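Local coordinates for protein beta-lactamase (Klebsiella pneumoniae, PDB 6KBY) that probably hydrolyses beta-lactam antibiotics to substituted beta-amino acids, as class C enzymes do, and binds AMP covalently in its active site, at residues A[33-38]-A[348-353]; A[81-86]-A[170-175]; A[238-243]-A[258-263]; A[271-276]-A[295-300]. All coordinates share one frame; numbering follows the deposited sequence.

Interaction 1: residues A[33-38]-A[348-353]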
loop_
_atom_site.group_PDB
_atom_site.type_symbol
_atom_site.label_atom_id
_atom_site.label_comp_id
_atom_site.label_asym_id
_atom_site.label_seq_id
_atom_site.Cartn_x
_atom_site.Cartn_y
_atom_site.Cartn_z
ATOM N N PRO A 33 20.465 -2.819 4.949
ATOM C CA PRO A 33 21.381 -3.567 4.071
ATOM C C PRO A 33 21.173 -3.307 2.593
ATOM O O PRO A 33 22.159 -3.198 1.853
ATOM C CB PRO A 33 21.117 -5.032 4.445
ATOM C CG PRO A 33 20.567 -4.966 5.832
ATOM C CD PRO A 33 19.720 -3.717 5.851
ATOM N N GLY A 34 19.928 -3.213 2.142
ATOM C CA GLY A 34 19.647 -3.106 0.720
ATOM C C GLY A 34 18.416 -2.273 0.449
ATOM O O GLY A 34 17.453 -2.283 1.222
ATOM N N MET A 35 18.450 -1.546 -0.668
ATOM C CA MET A 35 17.296 -0.776 -1.104
ATOM C C MET A 35 17.180 -0.818 -2.615
ATOM O O MET A 35 18.164 -1.012 -3.332
ATOM C CB MET A 35 17.363 0.696 -0.683
ATOM C CG MET A 35 17.227 0.908 0.804
ATOM S SD MET A 35 16.995 2.616 1.328
ATOM C CE MET A 35 15.357 2.985 0.698
ATOM N N SER A 36 15.961 -0.596 -3.092
ATOM C CA SER A 36 15.746 -0.222 -4.477
ATOM C C SER A 36 14.808 0.971 -4.491
ATOM O O SER A 36 13.808 0.995 -3.758
ATOM C CB SER A 36 15.182 -1.373 -5.309
ATOM O OG SER A 36 15.045 -0.976 -6.659
ATOM N N VAL A 37 15.148 1.960 -5.306
ATOM C CA VAL A 37 14.335 3.152 -5.477
ATOM C C VAL A 37 13.993 3.265 -6.950
ATOM O O VAL A 37 14.891 3.246 -7.800
ATOM C CB VAL A 37 15.079 4.406 -4.991
ATOM C CG1 VAL A 37 14.235 5.652 -5.227
ATOM C CG2 VAL A 37 15.454 4.259 -3.528
ATOM N N ALA A 38 12.705 3.388 -7.251
ATOM C CA ALA A 38 12.225 3.529 -8.614
ATOM C C ALA A 38 11.516 4.867 -8.725
ATOM O O ALA A 38 10.681 5.200 -7.872
ATOM C CB ALA A 38 11.259 2.393 -8.955
ATOM N N LYS A 348 15.088 -3.242 5.750
ATOM C CA LYS A 348 15.022 -2.963 7.173
ATOM C C LYS A 348 13.873 -1.987 7.368
ATOM O O LYS A 348 13.637 -1.123 6.518
ATOM C CB LYS A 348 16.331 -2.380 7.718
ATOM C CG LYS A 348 16.270 -2.023 9.200
ATOM C CD LYS A 348 17.632 -1.669 9.757
ATOM C CE LYS A 348 18.437 -2.914 10.060
ATOM N NZ LYS A 348 17.886 -3.647 11.239
ATOM N N ASN A 349 13.134 -2.160 8.458
ATOM C CA ASN A 349 12.028 -1.272 8.810
ATOM C C ASN A 349 12.619 -0.052 9.507
ATOM O O ASN A 349 12.910 -0.089 10.707
ATOM C CB ASN A 349 11.061 -2.025 9.718
ATOM C CG ASN A 349 9.855 -1.200 10.132
ATOM O OD1 ASN A 349 9.815 0.020 9.967
ATOM N ND2 ASN A 349 8.863 -1.873 10.698
ATOM N N TYR A 350 12.803 1.032 8.761
ATOM C CA TYR A 350 13.295 2.294 9.297
ATOM C C TYR A 350 12.159 3.312 9.302
ATOM O O TYR A 350 11.136 3.134 8.638
ATOM C CB TYR A 350 14.513 2.789 8.501
ATOM C CG TYR A 350 14.180 3.203 7.087
ATOM C CD1 TYR A 350 13.922 2.260 6.097
ATOM C CD2 TYR A 350 14.112 4.544 6.745
ATOM C CE1 TYR A 350 13.601 2.648 4.808
ATOM C CE2 TYR A 350 13.793 4.936 5.459
ATOM C CZ TYR A 350 13.538 3.986 4.497
ATOM O OH TYR A 350 13.214 4.393 3.224
ATOM N N SER A 351 12.341 4.388 10.056
ATOM C CA SER A 351 11.196 5.202 10.444
ATOM C C SER A 351 10.514 5.885 9.259
ATOM O O SER A 351 11.148 6.311 8.288
ATOM C CB SER A 351 11.574 6.219 11.519
ATOM O OG SER A 351 12.523 7.144 11.035
ATOM N N ILE A 352 9.194 5.985 9.366
ATOM C CA ILE A 352 8.377 6.529 8.288
ATOM C C ILE A 352 8.747 7.973 7.975
ATOM O O ILE A 352 8.755 8.377 6.808
ATOM C CB ILE A 352 6.884 6.354 8.618
ATOM C CG1 ILE A 352 6.461 4.912 8.319
ATOM C CG2 ILE A 352 6.038 7.329 7.832
ATOM C CD1 ILE A 352 5.098 4.548 8.859
ATOM N N ASP A 353 9.063 8.775 8.998
ATOM C CA ASP A 353 9.420 10.168 8.736
ATOM C C ASP A 353 10.591 10.270 7.763
ATOM O O ASP A 353 10.629 11.172 6.920
ATOM C CB ASP A 353 9.736 10.901 10.041
ATOM C CG ASP A 353 11.031 10.443 10.662
ATOM O OD1 ASP A 353 11.099 9.270 11.066
ATOM O OD2 ASP A 353 11.986 11.246 10.735
#
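Pro33 comes nearest to Lys348 as strand 34-41 begins, their CA atoms 7.1 Å apart, and from there residues 348-351 run as an extended loop into helix 352-364. At this end of the contact the Pro33 ring meets the lysine stem at about a right angle, CD lying 4.1 Å from Lys348 CB. The aliphatic base of the lysine suits the proline, while its bent far end carries NZ to a salt bridge with Asp213. Farther along, Met35 and Tyr350 approach from opposite directions. CG of Tyr350 sits between the backbone N and the carbonyl carbon (chi1 68°), which turns the ring toward the strand, and the Met35 methyl reaches it obliquely, CE 3.6 Å from Tyr350 OH. This is where the antiparallel sheet of the serine beta-lactamase fold is covered: strand 34-41 pairs with strand 340-346, and Leu26 of helix 11-30 packs on both Met35 and Tyr350. A flexible thioether suits such a seam: its methyl can fit against a rigid ring. Lys348 O lies in plane at the edge of that ring, and Arg355 adds a cation-pi contact. Ser351, at the N-cap position, makes no capping bond; its OG donates to Asp353 OD1, 2.6 Å away.

Interaction 2: residues A[81-86]-A[170-175]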
loop_
_atom_site.group_PDB
_atom_site.type_symbol
_atom_site.label_atom_id
_atom_site.label_comp_id
_atom_site.label_asym_id
_atom_site.label_seq_id
_atom_site.Cartn_x
_atom_site.Cartn_y
_atom_site.Cartn_z
ATOM N N ALA A 81 -11.371 -4.565 -4.521
ATOM C CA ALA A 81 -12.734 -4.153 -4.190
ATOM C C ALA A 81 -13.280 -3.178 -5.222
ATOM O O ALA A 81 -14.453 -3.258 -5.609
ATOM C CB ALA A 81 -12.767 -3.530 -2.795
ATOM N N SER A 82 -12.439 -2.250 -5.680
ATOM C CA SER A 82 -12.857 -1.303 -6.701
ATOM C C SER A 82 -13.158 -2.017 -8.013
ATOM O O SER A 82 -14.125 -1.677 -8.709
ATOM C CB SER A 82 -11.761 -0.255 -6.873
ATOM O OG SER A 82 -12.169 0.750 -7.769
ATOM N N TYR A 83 -12.350 -3.022 -8.360
ATOM C CA TYR A 83 -12.614 -3.816 -9.554
ATOM C C TYR A 83 -13.944 -4.546 -9.441
ATOM O O TYR A 83 -14.742 -4.556 -10.386
ATOM C CB TYR A 83 -11.459 -4.790 -9.774
ATOM C CG TYR A 83 -11.609 -5.684 -10.978
ATOM C CD1 TYR A 83 -11.468 -5.180 -12.263
ATOM C CD2 TYR A 83 -11.858 -7.041 -10.830
ATOM C CE1 TYR A 83 -11.596 -6.002 -13.370
ATOM C CE2 TYR A 83 -11.986 -7.869 -11.929
ATOM C CZ TYR A 83 -11.851 -7.344 -13.193
ATOM O OH TYR A 83 -11.975 -8.161 -14.294
ATOM N N ALA A 84 -14.218 -5.139 -8.280
ATOM C CA ALA A 84 -15.517 -5.767 -8.071
ATOM C C ALA A 84 -16.641 -4.747 -8.190
ATOM O O ALA A 84 -17.707 -5.042 -8.751
ATOM C CB ALA A 84 -15.549 -6.451 -6.706
ATOM N N GLN A 85 -16.423 -3.539 -7.671
ATOM C CA GLN A 85 -17.459 -2.515 -7.704
ATOM C C GLN A 85 -17.762 -2.081 -9.134
ATOM O O GLN A 85 -18.926 -2.069 -9.558
ATOM C CB GLN A 85 -17.027 -1.333 -6.836
ATOM C CG GLN A 85 -18.086 -0.270 -6.643
ATOM C CD GLN A 85 -17.923 0.865 -7.619
ATOM O OE1 GLN A 85 -16.861 1.493 -7.694
ATOM N NE2 GLN A 85 -18.972 1.135 -8.387
ATOM N N VAL A 86 -16.726 -1.742 -9.905
ATOM C CA VAL A 86 -16.973 -1.310 -11.277
ATOM C C VAL A 86 -17.480 -2.455 -12.147
ATOM O O VAL A 86 -18.102 -2.204 -13.190
ATOM C CB VAL A 86 -15.761 -0.570 -11.877
ATOM C CG1 VAL A 86 -15.354 0.600 -10.986
ATOM C CG2 VAL A 86 -14.607 -1.522 -12.096
ATOM N N LYS A 170 -14.839 -12.758 -2.655
ATOM C CA LYS A 170 -16.054 -13.566 -2.669
ATOM C C LYS A 170 -17.032 -13.063 -3.721
ATOM O O LYS A 170 -17.674 -13.863 -4.415
ATOM C CB LYS A 170 -16.697 -13.567 -1.283
ATOM C CG LYS A 170 -17.966 -14.402 -1.173
ATOM C CD LYS A 170 -17.649 -15.887 -1.234
ATOM C CE LYS A 170 -18.897 -16.731 -1.044
ATOM N NZ LYS A 170 -18.565 -18.182 -1.028
ATOM N N SER A 171 -17.154 -11.741 -3.866
ATOM C CA SER A 171 -18.068 -11.197 -4.864
ATOM C C SER A 171 -17.647 -11.556 -6.282
ATOM O O SER A 171 -18.486 -11.537 -7.194
ATOM C CB SER A 171 -18.194 -9.678 -4.713
ATOM O OG SER A 171 -17.100 -8.993 -5.299
ATOM N N LEU A 172 -16.370 -11.868 -6.487
ATOM C CA LEU A 172 -15.844 -12.315 -7.767
ATOM C C LEU A 172 -15.795 -13.833 -7.872
ATOM O O LEU A 172 -15.301 -14.355 -8.878
ATOM C CB LEU A 172 -14.449 -11.722 -7.997
ATOM C CG LEU A 172 -14.432 -10.196 -8.072
ATOM C CD1 LEU A 172 -13.027 -9.655 -7.891
ATOM C CD2 LEU A 172 -15.018 -9.725 -9.397
ATOM N N GLY A 173 -16.281 -14.550 -6.859
ATOM C CA GLY A 173 -16.381 -15.995 -6.929
ATOM C C GLY A 173 -15.096 -16.757 -6.712
ATOM O O GLY A 173 -15.027 -17.942 -7.061
ATOM N N VAL A 174 -14.066 -16.123 -6.141
ATOM C CA VAL A 174 -12.752 -16.741 -5.993
ATOM C C VAL A 174 -12.185 -16.420 -4.614
ATOM O O VAL A 174 -12.642 -15.508 -3.922
ATOM C CB VAL A 174 -11.766 -16.289 -7.095
ATOM C CG1 VAL A 174 -12.221 -16.791 -8.463
ATOM C CG2 VAL A 174 -11.635 -14.775 -7.092
ATOM N N SER A 175 -11.174 -17.189 -4.215
ATOM C CA SER A 175 -10.430 -16.854 -3.011
ATOM C C SER A 175 -9.633 -15.573 -3.247
ATOM O O SER A 175 -9.355 -15.190 -4.383
ATOM C CB SER A 175 -9.446 -17.971 -2.669
ATOM O OG SER A 175 -8.425 -18.049 -3.650
#
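Leu172 meets Ala84 and Tyr83 of helix 72-86 with the outer half of its side chain. Leu172 CB points toward the helix but stays 5.5 Å from Ala84 CB. CG lies anti to the carbonyl carbon (chi1 -62°), which brings the branch point over the helix, with Leu172 CG 4.1 Å from Ala84 CB. Both methyls stay about as close to the alanine, Leu172 CD1 at 4.2 Å and Leu172 CD2 at 4.3 Å from Ala84 CB. CD1 additionally reaches the edge of the Tyr83 ring near its plane, 4.1 Å from Tyr83 CD2. Leucine suits the place because one branched tip can touch both residues, and alanine because its short CB lets the incoming loop approach the helix backbone.

The turn that presents Leu172 is a Schellman motif closing helix 158-171: Gly173 takes positive phi (78°), and its N bonds back to Lys170 O at 2.9 Å. Helix 72-86 starts directly after Ser71, the residue bound covalently to AMP, but the contact lies at the far end of that helix, away from the ligand pocket. Ser171 comes in beside the leucine, with OG 3.3 Å from Ala84 CB. That hydroxyl is satisfied by Ala168 O in its own helix, so it meets the methyl in van der Waals contact. Tyr83 also packs on Met256 and Ala259 of helix 255-262.

Interaction 3: residues A[238-243]-A[258-263]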
loop_
_atom_site.group_PDB
_atom_site.type_symbol
_atom_site.label_atom_id
_atom_site.label_comp_id
_atom_site.label_asym_id
_atom_site.label_seq_id
_atom_site.Cartn_x
_atom_site.Cartn_y
_atom_site.Cartn_z
ATOM N N LEU A 238 6.638 0.245 -9.711
ATOM C CA LEU A 238 6.622 1.438 -10.549
ATOM C C LEU A 238 5.583 1.305 -11.654
ATOM O O LEU A 238 4.912 2.283 -12.005
ATOM C CB LEU A 238 8.008 1.731 -11.119
ATOM C CG LEU A 238 8.173 3.141 -11.701
ATOM C CD1 LEU A 238 8.051 4.204 -10.612
ATOM C CD2 LEU A 238 9.495 3.270 -12.440
ATOM N N ARG A 239 5.424 0.101 -12.207
ATOM C CA ARG A 239 4.352 -0.122 -13.173
ATOM C C ARG A 239 2.986 0.135 -12.540
ATOM O O ARG A 239 2.113 0.763 -13.148
ATOM C CB ARG A 239 4.438 -1.545 -13.725
ATOM C CG ARG A 239 3.405 -1.829 -14.792
ATOM C CD ARG A 239 3.580 -3.184 -15.466
ATOM N NE ARG A 239 2.434 -3.442 -16.328
ATOM C CZ ARG A 239 2.342 -3.033 -17.590
ATOM N NH1 ARG A 239 3.342 -2.363 -18.153
ATOM N NH2 ARG A 239 1.247 -3.294 -18.292
ATOM N N TYR A 240 2.801 -0.323 -11.301
ATOM C CA TYR A 240 1.559 -0.080 -10.566
ATOM C C TYR A 240 1.315 1.412 -10.395
ATOM O O TYR A 240 0.181 1.888 -10.543
ATOM C CB TYR A 240 1.691 -0.751 -9.206
ATOM C CG TYR A 240 0.517 -0.762 -8.252
ATOM C CD1 TYR A 240 -0.721 -1.285 -8.614
ATOM C CD2 TYR A 240 0.694 -0.350 -6.939
ATOM C CE1 TYR A 240 -1.761 -1.362 -7.700
ATOM C CE2 TYR A 240 -0.327 -0.423 -6.024
ATOM C CZ TYR A 240 -1.554 -0.929 -6.409
ATOM O OH TYR A 240 -2.583 -1.038 -5.498
ATOM N N VAL A 241 2.370 2.165 -10.081
ATOM C CA VAL A 241 2.244 3.615 -9.954
ATOM C C VAL A 241 1.857 4.242 -11.292
ATOM O O VAL A 241 0.952 5.082 -11.365
ATOM C CB VAL A 241 3.546 4.203 -9.381
ATOM C CG1 VAL A 241 3.572 5.722 -9.520
ATOM C CG2 VAL A 241 3.711 3.787 -7.922
ATOM N N GLN A 242 2.531 3.837 -12.374
ATOM C CA GLN A 242 2.180 4.357 -13.692
ATOM C C GLN A 242 0.744 4.019 -14.063
ATOM O O GLN A 242 0.035 4.847 -14.651
ATOM C CB GLN A 242 3.144 3.822 -14.750
ATOM C CG GLN A 242 4.544 4.378 -14.651
ATOM C CD GLN A 242 5.228 4.374 -15.997
ATOM O OE1 GLN A 242 5.679 3.330 -16.468
ATOM N NE2 GLN A 242 5.278 5.534 -16.641
ATOM N N ALA A 243 0.309 2.795 -13.766
ATOM C CA ALA A 243 -1.069 2.410 -14.056
ATOM C C ALA A 243 -2.050 3.278 -13.277
ATOM O O ALA A 243 -3.107 3.672 -13.795
ATOM C CB ALA A 243 -1.270 0.934 -13.709
ATOM N N GLN A 258 -10.429 1.819 -14.769
ATOM C CA GLN A 258 -11.476 2.438 -13.967
ATOM C C GLN A 258 -11.328 2.052 -12.505
ATOM O O GLN A 258 -11.487 2.894 -11.614
ATOM C CB GLN A 258 -12.848 1.998 -14.475
ATOM C CG GLN A 258 -13.180 2.420 -15.886
ATOM C CD GLN A 258 -14.450 1.758 -16.387
ATOM O OE1 GLN A 258 -15.348 1.440 -15.604
ATOM N NE2 GLN A 258 -14.527 1.538 -17.695
ATOM N N ALA A 259 -11.028 0.781 -12.245
ATOM C CA ALA A 259 -10.889 0.304 -10.874
ATOM C C ALA A 259 -9.728 0.993 -10.172
ATOM O O ALA A 259 -9.863 1.449 -9.029
ATOM C CB ALA A 259 -10.680 -1.208 -10.885
ATOM N N LEU A 260 -8.571 1.066 -10.840
ATOM C CA LEU A 260 -7.406 1.732 -10.261
ATOM C C LEU A 260 -7.728 3.176 -9.911
ATOM O O LEU A 260 -7.500 3.632 -8.783
ATOM C CB LEU A 260 -6.248 1.696 -11.255
ATOM C CG LEU A 260 -5.584 0.336 -11.465
ATOM C CD1 LEU A 260 -4.852 0.338 -12.804
ATOM C CD2 LEU A 260 -4.630 0.028 -10.313
ATOM N N THR A 261 -8.260 3.912 -10.880
ATOM C CA THR A 261 -8.524 5.327 -10.668
ATOM C C THR A 261 -9.527 5.531 -9.545
ATOM O O THR A 261 -9.357 6.423 -8.711
ATOM C CB THR A 261 -9.020 5.928 -11.981
ATOM O OG1 THR A 261 -7.964 5.837 -12.944
ATOM C CG2 THR A 261 -9.455 7.385 -11.809
ATOM N N ALA A 262 -10.562 4.690 -9.489
ATOM C CA ALA A 262 -11.609 4.876 -8.492
ATOM C C ALA A 262 -11.116 4.655 -7.069
ATOM O O ALA A 262 -11.758 5.142 -6.131
ATOM C CB ALA A 262 -12.817 3.978 -8.782
ATOM N N THR A 263 -10.002 3.939 -6.872
ATOM C CA THR A 263 -9.481 3.818 -5.510
ATOM C C THR A 263 -9.024 5.156 -4.955
ATOM O O THR A 263 -8.843 5.271 -3.736
ATOM C CB THR A 263 -8.315 2.826 -5.377
ATOM O OG1 THR A 263 -7.182 3.294 -6.115
ATOM C CG2 THR A 263 -8.695 1.417 -5.809
#
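Leu260 reaches across from helix 255-262 to helix 234-244 and divides the contact between Ala243 and Tyr240. The tight part is at Ala243, whose CB lies 3.7 Å from Leu260 CD1. The same methyl is 3.9 Å from Ala243 O, so it lies against backbone as well as side chain. Alanine suits this position because a short side chain lets the leucine methyl come close to the helix. The looser part is at Tyr240, where a single approach links the residues: Leu260 CD2 stands 4.1 Å from Tyr240 CE1, set obliquely to the ring. CG of Leu260 is anti to its carbonyl carbon (chi1 -72°), and this directs the fork between the two partners.

Helix 234-244 lies on the sheet of the serine beta-lactamase fold, Leu238 and Val241 facing its strands, whereas helix 255-262 packs against helix 72-86, which follows Ser71. Tyr240 stacks on Phe76 of helix 72-86, and its OH hydrogen-bonds with Thr75 OG1; its side chain is about 11 Å from that of Ser71. A tyrosine thus offers carbon to the leucine while its polar tip is satisfied in the interior. Leu260 also touches Thr79 of the same helix.

All three touching residues are buried, whereas Gln258 and Thr261, on the same helix as the leucine, are partly exposed. Leu260 O is also engaged, accepting from Thr263 N and from Thr263 OG1; the hydroxyl approaches in the carbonyl plane at 2.7 Å. Threonine suits position 263 because its hydroxyl can reach back to the carbonyl three residues earlier.

Interaction 4: residues A[271-276]-A[295-300]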
loop_
_atom_site.group_PDB
_atom_site.type_symbol
_atom_site.label_atom_id
_atom_site.label_comp_id
_atom_site.label_asym_id
_atom_site.label_seq_id
_atom_site.Cartn_x
_atom_site.Cartn_y
_atom_site.Cartn_z
ATOM N N GLY A 271 -7.624 14.478 10.249
ATOM C CA GLY A 271 -6.366 15.182 10.423
ATOM C C GLY A 271 -6.001 15.906 9.146
ATOM O O GLY A 271 -6.819 16.615 8.553
ATOM N N GLU A 272 -4.766 15.700 8.690
ATOM C CA GLU A 272 -4.283 16.348 7.480
ATOM C C GLU A 272 -4.610 15.583 6.203
ATOM O O GLU A 272 -4.363 16.107 5.116
ATOM C CB GLU A 272 -2.769 16.568 7.561
ATOM C CG GLU A 272 -2.333 17.418 8.749
ATOM C CD GLU A 272 -2.848 18.842 8.671
ATOM O OE1 GLU A 272 -2.993 19.355 7.547
ATOM O OE2 GLU A 272 -3.110 19.450 9.731
ATOM N N ILE A 273 -5.161 14.375 6.291
ATOM C CA ILE A 273 -5.294 13.526 5.117
ATOM C C ILE A 273 -6.730 13.458 4.621
ATOM O O ILE A 273 -7.709 13.665 5.355
ATOM C CB ILE A 273 -4.731 12.099 5.298
ATOM C CG1 ILE A 273 -5.625 11.255 6.206
ATOM C CG2 ILE A 273 -3.300 12.147 5.794
ATOM C CD1 ILE A 273 -5.293 9.766 6.145
ATOM N N THR A 274 -6.836 13.131 3.341
ATOM C CA THR A 274 -8.050 12.606 2.746
ATOM C C THR A 274 -7.868 11.103 2.600
ATOM O O THR A 274 -6.887 10.644 1.992
ATOM C CB THR A 274 -8.275 13.270 1.394
ATOM O OG1 THR A 274 -8.477 14.677 1.598
ATOM C CG2 THR A 274 -9.472 12.664 0.665
ATOM N N GLN A 275 -8.767 10.347 3.225
ATOM C CA GLN A 275 -8.741 8.894 3.161
ATOM C C GLN A 275 -9.525 8.450 1.933
ATOM O O GLN A 275 -10.737 8.698 1.837
ATOM C CB GLN A 275 -9.346 8.299 4.431
ATOM C CG GLN A 275 -9.404 6.782 4.416
ATOM C CD GLN A 275 -8.030 6.153 4.437
ATOM O OE1 GLN A 275 -7.268 6.322 5.396
ATOM N NE2 GLN A 275 -7.697 5.431 3.374
ATOM N N ASP A 276 -8.820 7.829 0.986
ATOM C CA ASP A 276 -9.420 7.223 -0.194
ATOM C C ASP A 276 -9.711 5.751 0.115
ATOM O O ASP A 276 -9.807 5.365 1.283
ATOM C CB ASP A 276 -8.494 7.368 -1.408
ATOM C CG ASP A 276 -8.033 8.802 -1.683
ATOM O OD1 ASP A 276 -8.602 9.801 -1.187
ATOM O OD2 ASP A 276 -7.035 8.896 -2.449
ATOM N N ASN A 295 1.358 11.106 7.843
ATOM C CA ASN A 295 1.952 9.775 7.862
ATOM C C ASN A 295 2.291 9.314 9.275
ATOM O O ASN A 295 3.120 8.420 9.462
ATOM C CB ASN A 295 3.155 9.706 6.925
ATOM C CG ASN A 295 2.733 9.479 5.494
ATOM O OD1 ASN A 295 2.446 8.344 5.106
ATOM N ND2 ASN A 295 2.645 10.552 4.712
ATOM N N ASP A 296 1.662 9.913 10.274
ATOM C CA ASP A 296 1.791 9.518 11.669
ATOM C C ASP A 296 0.409 9.250 12.253
ATOM O O ASP A 296 0.002 9.835 13.257
ATOM C CB ASP A 296 2.550 10.594 12.436
ATOM C CG ASP A 296 2.876 10.185 13.862
ATOM O OD1 ASP A 296 2.886 8.975 14.154
ATOM O OD2 ASP A 296 3.122 11.090 14.691
ATOM N N MET A 297 -0.350 8.380 11.580
ATOM C CA MET A 297 -1.733 8.078 11.939
ATOM C C MET A 297 -1.969 6.577 12.054
ATOM O O MET A 297 -3.116 6.123 11.954
ATOM C CB MET A 297 -2.715 8.683 10.933
ATOM C CG MET A 297 -2.563 10.181 10.738
ATOM S SD MET A 297 -3.753 10.845 9.569
ATOM C CE MET A 297 -5.247 10.797 10.564
ATOM N N ALA A 298 -0.908 5.800 12.270
ATOM C CA ALA A 298 -0.982 4.353 12.110
ATOM C C ALA A 298 -1.605 3.639 13.298
ATOM O O ALA A 298 -2.155 2.547 13.123
ATOM C CB ALA A 298 0.419 3.783 11.889
ATOM N N MET A 299 -1.515 4.203 14.503
ATOM C CA MET A 299 -1.825 3.446 15.706
ATOM C C MET A 299 -2.753 4.163 16.669
ATOM O O MET A 299 -3.032 3.626 17.746
ATOM C CB MET A 299 -0.539 3.049 16.444
ATOM C CG MET A 299 0.358 2.136 15.637
ATOM S SD MET A 299 1.892 1.793 16.471
ATOM C CE MET A 299 2.766 3.330 16.200
ATOM N N THR A 300 -3.248 5.343 16.316
ATOM C CA THR A 300 -4.128 6.111 17.178
ATOM C C THR A 300 -5.450 6.378 16.473
ATOM O O THR A 300 -5.515 6.476 15.242
ATOM C CB THR A 300 -3.496 7.452 17.558
ATOM O OG1 THR A 300 -3.252 8.210 16.370
ATOM C CG2 THR A 300 -2.184 7.245 18.321
#
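Ile273 and Met297 meet through aliphatic carbon and sulfur; the flat group beside them is the carboxamide of Gln275, which does not itself touch 295-300. In the plane of that amide, at its edge, lies Asp276 O, which receives Gln275 NE2 at 3.0 Å along a nearly straight bond (170°); seen from the carbonyl, the donor stands above the plane. The amide's OE1 accepts from Arg154 NE, so both ends are engaged and the group's rotation is probably fixed.

Met297 SD lies 3.9 Å from Ile273 CG1 and equally far from Ile273 CD1, with Ile273 CG2 at 4.0 Å, so the sulfur rests against both branches of the isoleucine, the two side chains running antiparallel alongside one another. A bend at chi3 (74°) then carries the methyl on toward Gly271, where Met297 CE is 4.4 Å from Gly271 N.

Gly271 and Glu272 have the backbone angles of the central residues of a type II' turn, joining strands 266-270 and 273-275 in a hairpin; glycine accepts the positive phi (57°) at the first of them and places no side chain before the methionine methyl. Met297 sits in the loop between helix 288-294 and strand 302-311, its side chain about 6 Å from that of Tyr156, which binds AMP. Arg154 touches both segments, with a weak bond to Met297 O. Dispersion between sulfur and aliphatic carbon has little directional demand, so fit sets how the loop lies over the hairpin here, and polar bonds are left to neighbours such as Arg154.

In the fold
Interaction 3 is a buried contact, while the others are partly buried; interaction 4 includes the exposed turn residue Gly271, and interaction 2 lies farthest from the chain's centre. Interactions 2 and 3 hold neighbouring helices and touch directly, Ser82 OG probably hydrogen-bonding to Ala259 O. Interactions 1 and 4 instead reach the same antiparallel sheet at different strands, and they meet where Ile352 packs on Asn295. Leu238 against Ala38 ties interaction 3 to interaction 1, and Thr263 against Asp276 ties it to interaction 4. Leucine and alanine serve the helix pairs; methionine serves both sheet contacts, against a tyrosine in one and an isoleucine in the other.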